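Local coordinates for protein argonaute (Marinitoga piezophila, PDB 5I4A) that cleaves single-stranded DNA, and also RNA, complementary to a short 5'-hydroxyl guide RNA, preferring manganese as cofactor, at residues A[186-191]-A[198-203]; A[169-172]-A[177-180]; A[316-321]-A[405-410]. One frame throughout, in Å; residues are numbered along the deposited sequence.

Contact 1. Residues A[186-191]-A[198-203]. With nucleotides of chain B.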
loop_
_atom_site.group_PDB
_atom_site.type_symbol
_atom_site.label_atom_id
_atom_site.label_comp_id
_atom_site.label_asym_id
_atom_site.label_seq_id
_atom_site.Cartn_x
_atom_site.Cartn_y
_atom_site.Cartn_z
ATOM N N ASP A 186 -28.114 -12.543 -22.152
ATOM C CA ASP A 186 -29.312 -13.385 -22.141
ATOM C C ASP A 186 -29.895 -13.528 -20.735
ATOM O O ASP A 186 -30.459 -14.568 -20.389
ATOM C CB ASP A 186 -29.024 -14.765 -22.736
ATOM C CG ASP A 186 -28.051 -14.709 -23.897
ATOM O OD1 ASP A 186 -28.277 -13.908 -24.830
ATOM O OD2 ASP A 186 -27.052 -15.458 -23.869
ATOM N N GLY A 187 -29.749 -12.490 -19.914
ATOM C CA GLY A 187 -30.326 -12.484 -18.588
ATOM C C GLY A 187 -29.589 -13.290 -17.542
ATOM O O GLY A 187 -30.089 -13.407 -16.416
ATOM N N ILE A 188 -28.425 -13.850 -17.861
ATOM C CA ILE A 188 -27.620 -14.589 -16.894
ATOM C C ILE A 188 -26.332 -13.811 -16.653
ATOM O O ILE A 188 -25.589 -13.504 -17.594
ATOM C CB ILE A 188 -27.344 -16.033 -17.349
ATOM C CG1 ILE A 188 -26.615 -16.078 -18.693
ATOM C CG2 ILE A 188 -28.648 -16.815 -17.442
ATOM C CD1 ILE A 188 -25.748 -17.304 -18.883
ATOM N N LEU A 189 -26.085 -13.471 -15.392
ATOM C CA LEU A 189 -24.925 -12.691 -14.987
ATOM C C LEU A 189 -23.884 -13.629 -14.388
ATOM O O LEU A 189 -24.212 -14.462 -13.536
ATOM C CB LEU A 189 -25.330 -11.618 -13.976
ATOM C CG LEU A 189 -24.282 -10.606 -13.512
ATOM C CD1 LEU A 189 -23.845 -9.722 -14.669
ATOM C CD2 LEU A 189 -24.830 -9.769 -12.364
ATOM N N LYS A 190 -22.639 -13.498 -14.836
ATOM C CA LYS A 190 -21.565 -14.387 -14.417
ATOM C C LYS A 190 -20.453 -13.580 -13.762
ATOM O O LYS A 190 -20.016 -12.557 -14.301
ATOM C CB LYS A 190 -21.031 -15.200 -15.601
ATOM C CG LYS A 190 -22.089 -16.109 -16.213
ATOM C CD LYS A 190 -21.503 -17.406 -16.752
ATOM C CE LYS A 190 -20.790 -17.194 -18.075
ATOM N NZ LYS A 190 -20.614 -18.477 -18.810
ATOM N N ILE A 191 -20.004 -14.048 -12.598
ATOM C CA ILE A 191 -19.015 -13.357 -11.785
ATOM C C ILE A 191 -17.841 -14.294 -11.534
ATOM O O ILE A 191 -17.941 -15.514 -11.683
ATOM C CB ILE A 191 -19.613 -12.870 -10.450
ATOM C CG1 ILE A 191 -20.109 -14.060 -9.626
ATOM C CG2 ILE A 191 -20.759 -11.912 -10.696
ATOM C CD1 ILE A 191 -20.815 -13.664 -8.345
ATOM N N ILE A 198 -16.097 -19.610 -12.044
ATOM C CA ILE A 198 -17.146 -18.807 -12.660
ATOM C C ILE A 198 -18.489 -19.281 -12.127
ATOM O O ILE A 198 -18.720 -20.489 -11.981
ATOM C CB ILE A 198 -17.089 -18.900 -14.198
ATOM C CG1 ILE A 198 -17.002 -20.363 -14.640
ATOM C CG2 ILE A 198 -15.907 -18.109 -14.733
ATOM C CD1 ILE A 198 -17.014 -20.555 -16.140
ATOM N N VAL A 199 -19.373 -18.336 -11.816
ATOM C CA VAL A 199 -20.644 -18.642 -11.169
ATOM C C VAL A 199 -21.746 -17.800 -11.798
ATOM O O VAL A 199 -21.608 -16.578 -11.918
ATOM C CB VAL A 199 -20.590 -18.391 -9.648
ATOM C CG1 VAL A 199 -21.942 -18.658 -9.015
ATOM C CG2 VAL A 199 -19.524 -19.253 -8.992
ATOM N N GLU A 200 -22.836 -18.453 -12.197
ATOM C CA GLU A 200 -24.063 -17.751 -12.540
ATOM C C GLU A 200 -24.787 -17.356 -11.263
ATOM O O GLU A 200 -24.802 -18.107 -10.283
ATOM C CB GLU A 200 -24.974 -18.626 -13.402
ATOM C CG GLU A 200 -24.436 -18.922 -14.789
ATOM C CD GLU A 200 -25.309 -19.898 -15.555
ATOM O OE1 GLU A 200 -26.551 -19.769 -15.491
ATOM O OE2 GLU A 200 -24.755 -20.803 -16.214
ATOM N N VAL A 201 -25.396 -16.182 -11.282
ATOM C CA VAL A 201 -26.010 -15.596 -10.098
ATOM C C VAL A 201 -27.517 -15.810 -10.144
ATOM O O VAL A 201 -28.131 -15.824 -11.219
ATOM C CB VAL A 201 -25.659 -14.097 -10.007
ATOM C CG1 VAL A 201 -26.294 -13.479 -8.787
ATOM C CG2 VAL A 201 -24.144 -13.910 -9.995
ATOM N N ALA A 202 -28.128 -15.974 -8.961
ATOM C CA ALA A 202 -29.584 -16.087 -8.876
ATOM C C ALA A 202 -30.302 -14.741 -8.751
ATOM O O ALA A 202 -31.331 -14.549 -9.398
ATOM C CB ALA A 202 -29.988 -17.002 -7.720
ATOM N N TYR A 203 -29.804 -13.794 -7.955
ATOM C CA TYR A 203 -30.329 -12.440 -8.067
ATOM C C TYR A 203 -29.287 -11.515 -8.682
ATOM O O TYR A 203 -28.507 -10.878 -7.958
ATOM C CB TYR A 203 -30.739 -11.901 -6.702
ATOM C CG TYR A 203 -31.886 -12.626 -6.045
ATOM C CD1 TYR A 203 -33.200 -12.270 -6.302
ATOM C CD2 TYR A 203 -31.659 -13.584 -5.050
ATOM C CE1 TYR A 203 -34.247 -12.927 -5.634
ATOM C CE2 TYR A 203 -32.709 -14.256 -4.439
ATOM C CZ TYR A 203 -33.982 -13.914 -4.723
ATOM O OH TYR A 203 -35.008 -14.581 -4.043
ATOM P P U B 21 -29.427 -15.795 0.899
ATOM O OP1 U B 21 -30.648 -16.107 0.101
ATOM O OP2 U B 21 -29.571 -15.697 2.369
ATOM O "O5'" U B 21 -28.242 -16.840 0.638
ATOM C "C5'" U B 21 -28.193 -17.643 -0.547
ATOM C "C4'" U B 21 -28.285 -16.779 -1.785
ATOM O "O4'" U B 21 -26.977 -16.240 -2.109
ATOM C "C3'" U B 21 -28.838 -17.408 -3.077
ATOM O "O3'" U B 21 -30.039 -16.759 -3.498
ATOM C "C2'" U B 21 -27.755 -17.136 -4.133
ATOM O "O2'" U B 21 -28.270 -16.695 -5.375
ATOM C "C1'" U B 21 -26.894 -16.047 -3.496
ATOM N N1 U B 21 -25.490 -16.122 -3.940
ATOM C C2 U B 21 -25.156 -15.373 -5.060
ATOM O O2 U B 21 -25.921 -14.656 -5.647
ATOM N N3 U B 21 -23.875 -15.454 -5.508
ATOM C C4 U B 21 -22.886 -16.220 -4.955
ATOM O O4 U B 21 -21.769 -16.194 -5.465
ATOM C C5 U B 21 -23.274 -16.988 -3.809
ATOM C C6 U B 21 -24.537 -16.924 -3.350
#
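I191 and V199 form the hydrogen-bonded pair of a short antiparallel hairpin in the PAZ domain, its strands 188-191 and 198-200 running at 153° to each other. I191 N donates to V199 O over 3.1 Å in a fairly straight bond (163°). The return bond, from V199 N to I191 O, spans 3.2 Å. A further bond from V201 N to L189 O, also 3.1 Å, carries the pairing beyond the non-hydrogen-bonded couple K190 and E200. There the alpha carbons approach carbonyls instead, as with K190 CA at 3.3 Å from V199 O.

The apolar contacts centre on I191. Its CG1 sits between the backbone N and the carbonyl carbon (chi1 61°), a placement from which CD1 reaches V201 CG2 at 3.7 Å; the two side chains cross at about a right angle. The other branch of V201 turns to the guide RNA, CG1 lying 3.4 Å from O2 of U21 of chain B.

On the face bearing K190 and E200, the two chains run side by side and point the same way, touching through their methylenes, K190 CD to E200 CG at 3.8 Å. Their charged ends stay apart, K190 NZ being 5.4 Å from E200 OE2. The pair is therefore an aliphatic contact with, at most, a weak mutual attraction of opposite charges.

Beyond the hairpin, strand 178-185 bonds through I182 and S183 to the backbone of K190 on the edge turned away from E200. L189 and I191 pack on L170 of strand 169-172, while Y207 of strand 207-211 touches L189, I191 and V201.

Contact 2. Residues A[169-172]-A[177-180]. With nucleotides of chain B.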
loop_
_atom_site.group_PDB
_atom_site.type_symbol
_atom_site.label_atom_id
_atom_site.label_comp_id
_atom_site.label_asym_id
_atom_site.label_seq_id
_atom_site.Cartn_x
_atom_site.Cartn_y
_atom_site.Cartn_z
ATOM N N TYR A 169 -15.844 -4.529 -12.581
ATOM C CA TYR A 169 -16.059 -5.024 -11.228
ATOM C C TYR A 169 -17.487 -4.753 -10.789
ATOM O O TYR A 169 -18.005 -3.649 -10.983
ATOM C CB TYR A 169 -15.072 -4.386 -10.244
ATOM C CG TYR A 169 -13.668 -4.925 -10.385
ATOM C CD1 TYR A 169 -12.766 -4.347 -11.270
ATOM C CD2 TYR A 169 -13.250 -6.022 -9.643
ATOM C CE1 TYR A 169 -11.485 -4.843 -11.408
ATOM C CE2 TYR A 169 -11.970 -6.524 -9.774
ATOM C CZ TYR A 169 -11.092 -5.931 -10.658
ATOM O OH TYR A 169 -9.816 -6.427 -10.792
ATOM N N LEU A 170 -18.108 -5.766 -10.191
ATOM C CA LEU A 170 -19.466 -5.682 -9.677
ATOM C C LEU A 170 -19.434 -5.598 -8.157
ATOM O O LEU A 170 -18.704 -6.347 -7.502
ATOM C CB LEU A 170 -20.288 -6.901 -10.100
ATOM C CG LEU A 170 -20.369 -7.198 -11.595
ATOM C CD1 LEU A 170 -20.902 -8.592 -11.827
ATOM C CD2 LEU A 170 -21.252 -6.184 -12.282
ATOM N N TYR A 171 -20.226 -4.686 -7.604
ATOM C CA TYR A 171 -20.386 -4.557 -6.164
ATOM C C TYR A 171 -21.710 -5.186 -5.750
ATOM O O TYR A 171 -22.762 -4.846 -6.301
ATOM C CB TYR A 171 -20.336 -3.089 -5.734
ATOM C CG TYR A 171 -20.932 -2.839 -4.367
ATOM C CD1 TYR A 171 -20.362 -3.390 -3.228
ATOM C CD2 TYR A 171 -22.064 -2.048 -4.218
ATOM C CE1 TYR A 171 -20.905 -3.163 -1.979
ATOM C CE2 TYR A 171 -22.613 -1.815 -2.971
ATOM C CZ TYR A 171 -22.030 -2.377 -1.855
ATOM O OH TYR A 171 -22.573 -2.150 -0.612
ATOM N N ASN A 172 -21.654 -6.106 -4.790
ATOM C CA ASN A 172 -22.847 -6.785 -4.302
ATOM C C ASN A 172 -23.464 -5.970 -3.173
ATOM O O ASN A 172 -22.794 -5.664 -2.180
ATOM C CB ASN A 172 -22.519 -8.198 -3.823
ATOM C CG ASN A 172 -23.757 -8.974 -3.415
ATOM O OD1 ASN A 172 -24.274 -8.807 -2.311
ATOM N ND2 ASN A 172 -24.240 -9.829 -4.310
ATOM N N LYS A 177 -19.064 -7.389 -0.945
ATOM C CA LYS A 177 -17.877 -7.850 -1.647
ATOM C C LYS A 177 -17.947 -7.451 -3.117
ATOM O O LYS A 177 -19.017 -7.171 -3.662
ATOM C CB LYS A 177 -17.730 -9.367 -1.512
ATOM C CG LYS A 177 -18.233 -9.916 -0.182
ATOM C CD LYS A 177 -17.770 -11.346 0.059
ATOM C CE LYS A 177 -18.681 -12.055 1.051
ATOM N NZ LYS A 177 -18.057 -13.283 1.613
ATOM N N SER A 178 -16.781 -7.421 -3.756
ATOM C CA SER A 178 -16.663 -7.081 -5.165
ATOM C C SER A 178 -16.054 -8.249 -5.925
ATOM O O SER A 178 -15.116 -8.895 -5.446
ATOM C CB SER A 178 -15.816 -5.821 -5.365
ATOM O OG SER A 178 -16.494 -4.673 -4.886
ATOM N N PHE A 179 -16.592 -8.514 -7.113
ATOM C CA PHE A 179 -16.163 -9.631 -7.936
ATOM C C PHE A 179 -15.931 -9.153 -9.361
ATOM O O PHE A 179 -16.658 -8.279 -9.850
ATOM C CB PHE A 179 -17.212 -10.755 -7.938
ATOM C CG PHE A 179 -17.808 -11.036 -6.586
ATOM C CD1 PHE A 179 -18.902 -10.314 -6.135
ATOM C CD2 PHE A 179 -17.280 -12.022 -5.770
ATOM C CE1 PHE A 179 -19.454 -10.565 -4.892
ATOM C CE2 PHE A 179 -17.830 -12.280 -4.524
ATOM C CZ PHE A 179 -18.919 -11.550 -4.087
ATOM N N PRO A 180 -14.918 -9.686 -10.040
ATOM C CA PRO A 180 -14.737 -9.363 -11.460
ATOM C C PRO A 180 -15.971 -9.747 -12.263
ATOM O O PRO A 180 -16.613 -10.767 -12.002
ATOM C CB PRO A 180 -13.516 -10.196 -11.861
ATOM C CG PRO A 180 -12.770 -10.405 -10.582
ATOM C CD PRO A 180 -13.818 -10.511 -9.512
ATOM P P U B 20 -24.364 -13.923 4.091
ATOM O OP1 U B 20 -23.919 -15.287 3.703
ATOM O OP2 U B 20 -23.656 -12.739 3.534
ATOM O "O5'" U B 20 -25.924 -13.762 3.794
ATOM C "C5'" U B 20 -26.548 -14.431 2.705
ATOM C "C4'" U B 20 -26.966 -13.463 1.623
ATOM O "O4'" U B 20 -25.817 -12.679 1.222
ATOM C "C3'" U B 20 -27.476 -14.094 0.331
ATOM O "O3'" U B 20 -28.867 -14.379 0.372
ATOM C "C2'" U B 20 -27.119 -13.065 -0.742
ATOM O "O2'" U B 20 -28.141 -12.086 -0.871
ATOM C "C1'" U B 20 -25.872 -12.395 -0.157
ATOM N N1 U B 20 -24.597 -12.804 -0.799
ATOM C C2 U B 20 -24.009 -14.034 -0.536
ATOM O O2 U B 20 -24.469 -14.875 0.214
ATOM N N3 U B 20 -22.823 -14.260 -1.192
ATOM C C4 U B 20 -22.171 -13.416 -2.065
ATOM O O4 U B 20 -21.109 -13.778 -2.573
ATOM C C5 U B 20 -22.835 -12.170 -2.286
ATOM C C6 U B 20 -23.990 -11.919 -1.659
#
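This is an antiparallel beta hairpin of the PAZ domain, pairing strand 169-172 with the start of strand 178-185 near the guide RNA. L170 and F179 are its hydrogen-bonded pair: L170 N meets F179 O at 2.9 Å in an almost perfectly straight bond (179°), and F179 N returns to L170 O at 3.1 Å. N172 N closes the series on K177 O, also at 3.1 Å. On the face shared by Y169, Y171, S178 and P180, the Y169 ring crosses P180 obliquely, CE2 touching CG at 4.0 Å.

N172 extends its amide away from its own backbone N (chi1 -175°) and toward U20 of chain B. The whole amide lies against C5 and C6 of the base, its plane steeply inclined to the ring, with OD1 3.2 Å from C6. Its CB meets the edge of the F179 ring at CE1, while F179 CZ lies 3.5 Å from O4 of the same base. Within the turn, S175 N donates to N172 OD1. A leucine here has no acceptor for S175 N, and the turn would probably be freer to shift beside the base.

N172 and F179 thus meet U20 by van der Waals packing, without a side-chain hydrogen bond, while the OD1 acceptor is used within the turn.

Contact 3. Residues A[316-321]-A[405-410]. With nucleotides of chain B.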
loop_
_atom_site.group_PDB
_atom_site.type_symbol
_atom_site.label_atom_id
_atom_site.label_comp_id
_atom_site.label_asym_id
_atom_site.label_seq_id
_atom_site.Cartn_x
_atom_site.Cartn_y
_atom_site.Cartn_z
ATOM N N LYS A 316 20.045 8.342 -32.874
ATOM C CA LYS A 316 21.152 9.200 -33.283
ATOM C C LYS A 316 21.197 10.471 -32.445
ATOM O O LYS A 316 22.261 10.861 -31.952
ATOM C CB LYS A 316 21.032 9.547 -34.766
ATOM C CG LYS A 316 21.283 8.389 -35.708
ATOM C CD LYS A 316 21.365 8.886 -37.140
ATOM C CE LYS A 316 21.937 7.830 -38.066
ATOM N NZ LYS A 316 22.440 8.448 -39.320
ATOM N N GLU A 317 20.047 11.132 -32.278
ATOM C CA GLU A 317 20.005 12.362 -31.492
ATOM C C GLU A 317 20.465 12.120 -30.059
ATOM O O GLU A 317 21.100 12.986 -29.450
ATOM C CB GLU A 317 18.588 12.944 -31.493
ATOM C CG GLU A 317 18.137 13.485 -32.837
ATOM C CD GLU A 317 16.694 13.953 -32.817
ATOM O OE1 GLU A 317 15.971 13.604 -31.863
ATOM O OE2 GLU A 317 16.284 14.672 -33.756
ATOM N N LEU A 318 20.156 10.948 -29.501
ATOM C CA LEU A 318 20.488 10.688 -28.108
ATOM C C LEU A 318 21.923 10.205 -27.939
ATOM O O LEU A 318 22.614 10.626 -27.003
ATOM C CB LEU A 318 19.513 9.662 -27.523
ATOM C CG LEU A 318 18.160 10.217 -27.063
ATOM C CD1 LEU A 318 17.218 9.087 -26.706
ATOM C CD2 LEU A 318 18.360 11.145 -25.875
ATOM N N PHE A 319 22.393 9.325 -28.825
ATOM C CA PHE A 319 23.634 8.607 -28.582
ATOM C C PHE A 319 24.730 8.848 -29.611
ATOM O O PHE A 319 25.892 8.531 -29.324
ATOM C CB PHE A 319 23.348 7.102 -28.488
ATOM C CG PHE A 319 22.271 6.761 -27.501
ATOM C CD1 PHE A 319 22.490 6.901 -26.143
ATOM C CD2 PHE A 319 21.031 6.323 -27.932
ATOM C CE1 PHE A 319 21.497 6.592 -25.226
ATOM C CE2 PHE A 319 20.033 6.015 -27.024
ATOM C CZ PHE A 319 20.267 6.151 -25.668
ATOM N N HIS A 320 24.414 9.398 -30.784
ATOM C CA HIS A 320 25.457 9.782 -31.726
ATOM C C HIS A 320 25.956 11.200 -31.502
ATOM O O HIS A 320 27.086 11.514 -31.889
ATOM C CB HIS A 320 24.961 9.634 -33.167
ATOM C CG HIS A 320 25.029 8.233 -33.688
ATOM N ND1 HIS A 320 25.005 7.935 -35.034
ATOM C CD2 HIS A 320 25.126 7.048 -33.042
ATOM C CE1 HIS A 320 25.082 6.626 -35.193
ATOM N NE2 HIS A 320 25.157 6.065 -34.000
ATOM N N ASN A 321 25.138 12.055 -30.894
ATOM C CA ASN A 321 25.575 13.363 -30.418
ATOM C C ASN A 321 26.136 13.176 -29.014
ATOM O O ASN A 321 25.379 12.995 -28.054
ATOM C CB ASN A 321 24.414 14.356 -30.432
ATOM C CG ASN A 321 24.747 15.678 -29.750
ATOM O OD1 ASN A 321 25.915 16.004 -29.525
ATOM N ND2 ASN A 321 23.716 16.448 -29.426
ATOM N N GLU A 405 7.994 4.415 -27.400
ATOM C CA GLU A 405 7.376 5.724 -27.599
ATOM C C GLU A 405 8.077 6.811 -26.799
ATOM O O GLU A 405 8.121 7.967 -27.233
ATOM C CB GLU A 405 5.889 5.686 -27.237
ATOM C CG GLU A 405 5.536 4.856 -26.016
ATOM C CD GLU A 405 5.193 3.428 -26.376
ATOM O OE1 GLU A 405 6.073 2.716 -26.911
ATOM O OE2 GLU A 405 4.034 3.025 -26.140
ATOM N N LYS A 406 8.622 6.472 -25.631
ATOM C CA LYS A 406 9.327 7.469 -24.837
ATOM C C LYS A 406 10.722 7.757 -25.373
ATOM O O LYS A 406 11.276 8.821 -25.078
ATOM C CB LYS A 406 9.393 7.026 -23.376
ATOM C CG LYS A 406 8.020 6.939 -22.727
ATOM C CD LYS A 406 8.097 6.509 -21.272
ATOM C CE LYS A 406 6.704 6.389 -20.668
ATOM N NZ LYS A 406 6.742 6.181 -19.194
ATOM N N LEU A 407 11.300 6.842 -26.153
ATOM C CA LEU A 407 12.510 7.172 -26.897
ATOM C C LEU A 407 12.195 7.954 -28.163
ATOM O O LEU A 407 13.043 8.709 -28.644
ATOM C CB LEU A 407 13.292 5.904 -27.250
ATOM C CG LEU A 407 14.213 5.355 -26.160
ATOM C CD1 LEU A 407 15.174 4.325 -26.733
ATOM C CD2 LEU A 407 14.973 6.488 -25.493
ATOM N N GLU A 408 10.985 7.801 -28.704
ATOM C CA GLU A 408 10.637 8.499 -29.936
ATOM C C GLU A 408 10.478 9.999 -29.706
ATOM O O GLU A 408 10.887 10.806 -30.549
ATOM C CB GLU A 408 9.359 7.909 -30.530
ATOM C CG GLU A 408 9.566 6.634 -31.334
ATOM C CD GLU A 408 8.251 5.977 -31.711
ATOM O OE1 GLU A 408 7.220 6.315 -31.093
ATOM O OE2 GLU A 408 8.247 5.128 -32.628
ATOM N N ASP A 409 9.892 10.397 -28.574
ATOM C CA ASP A 409 9.564 11.800 -28.344
ATOM C C ASP A 409 10.605 12.550 -27.525
ATOM O O ASP A 409 10.670 13.781 -27.621
ATOM C CB ASP A 409 8.193 11.919 -27.666
ATOM C CG ASP A 409 7.041 11.828 -28.654
ATOM O OD1 ASP A 409 6.574 10.701 -28.927
ATOM O OD2 ASP A 409 6.607 12.883 -29.165
ATOM N N ILE A 410 11.407 11.847 -26.726
ATOM C CA ILE A 410 12.570 12.418 -26.051
ATOM C C ILE A 410 12.173 13.610 -25.186
ATOM O O ILE A 410 12.503 14.759 -25.498
ATOM C CB ILE A 410 13.656 12.815 -27.072
ATOM C CG1 ILE A 410 13.875 11.695 -28.088
ATOM C CG2 ILE A 410 14.982 13.118 -26.383
ATOM C CD1 ILE A 410 15.023 11.960 -29.044
ATOM P P A B 2 9.135 3.210 -19.350
ATOM O OP1 A B 2 7.770 3.632 -18.959
ATOM O OP2 A B 2 9.664 3.571 -20.688
ATOM O "O5'" A B 2 10.125 3.789 -18.246
ATOM C "C5'" A B 2 11.513 3.485 -18.259
ATOM C "C4'" A B 2 12.255 4.362 -17.286
ATOM O "O4'" A B 2 12.255 5.726 -17.784
ATOM C "C3'" A B 2 11.629 4.466 -15.904
ATOM O "O3'" A B 2 11.984 3.395 -15.048
ATOM C "C2'" A B 2 12.101 5.831 -15.424
ATOM O "O2'" A B 2 13.450 5.779 -14.988
ATOM C "C1'" A B 2 12.042 6.630 -16.722
ATOM N N9 A B 2 10.718 7.247 -16.920
ATOM C C8 A B 2 9.737 6.861 -17.798
ATOM N N7 A B 2 8.656 7.602 -17.752
ATOM C C5 A B 2 8.949 8.541 -16.769
ATOM C C6 A B 2 8.215 9.616 -16.236
ATOM N N6 A B 2 6.981 9.942 -16.635
ATOM N N1 A B 2 8.799 10.352 -15.264
ATOM C C2 A B 2 10.033 10.028 -14.864
ATOM N N3 A B 2 10.817 9.039 -15.292
ATOM C C4 A B 2 10.211 8.331 -16.252
#
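Next to L407, which packs on L318, K406 has its NZ gripped by two acceptors of the guide RNA: OP1 and N7 of A2 of chain B, each 2.8 Å from NZ. The lysine chain is extended beyond CG, which lets one ammonium group bridge the phosphate and the base of a single nucleotide.

The two helix ends, 316-320 and 405-409 of the Mid domain, meet through hydrocarbon. L318 divides its methyls between two partners: CD1 lies 3.6 Å from L407 CD2, and CD2 meets I410 CG2 tip to tip at 3.9 Å. I410 has just left the helix with a positive phi (57°), unusual for a beta-branched residue, and its CG2 is anti to its backbone N, which sets that methyl against L318 CD2. Its CD1 reaches E317 OE1 at 3.4 Å, while the other carboxylate oxygen of E317 forms a salt bridge with K313. I415 of helix 412-424 touches both L318 and I410.

No hydrogen bond joins the two segments. Their association rests on apolar side chains, whereas the polar chemistry of helix 405-409 at K406 is directed to the guide near its 5' end, the end that Mid domains of Argonautes hold.

How the contacts relate
Contacts 1 and 2 belong to one antiparallel sheet, in its PAZ part, and are joined by its neighbouring strands 178-185 and 188-192, with I191 CG2 packed 3.5 Å from L170 CD1. Both are backbone-bonded hairpins. In contact 1 I191 is buried and K190 and E200 are more open; contact 2 has buried residues on both faces. Contact 3 stands apart in the Mid domain, its centre about 51 Å from that of contact 1 and about 44 Å from that of contact 2. Partly buried, with L318 and L407 inside and E317 exposed, it pairs helix ends by side chains alone. All three approach the guide RNA: the hairpins pack on uridines toward its 3' end, whereas K406 uses a charged hydrogen-bonding grip near the 5' end.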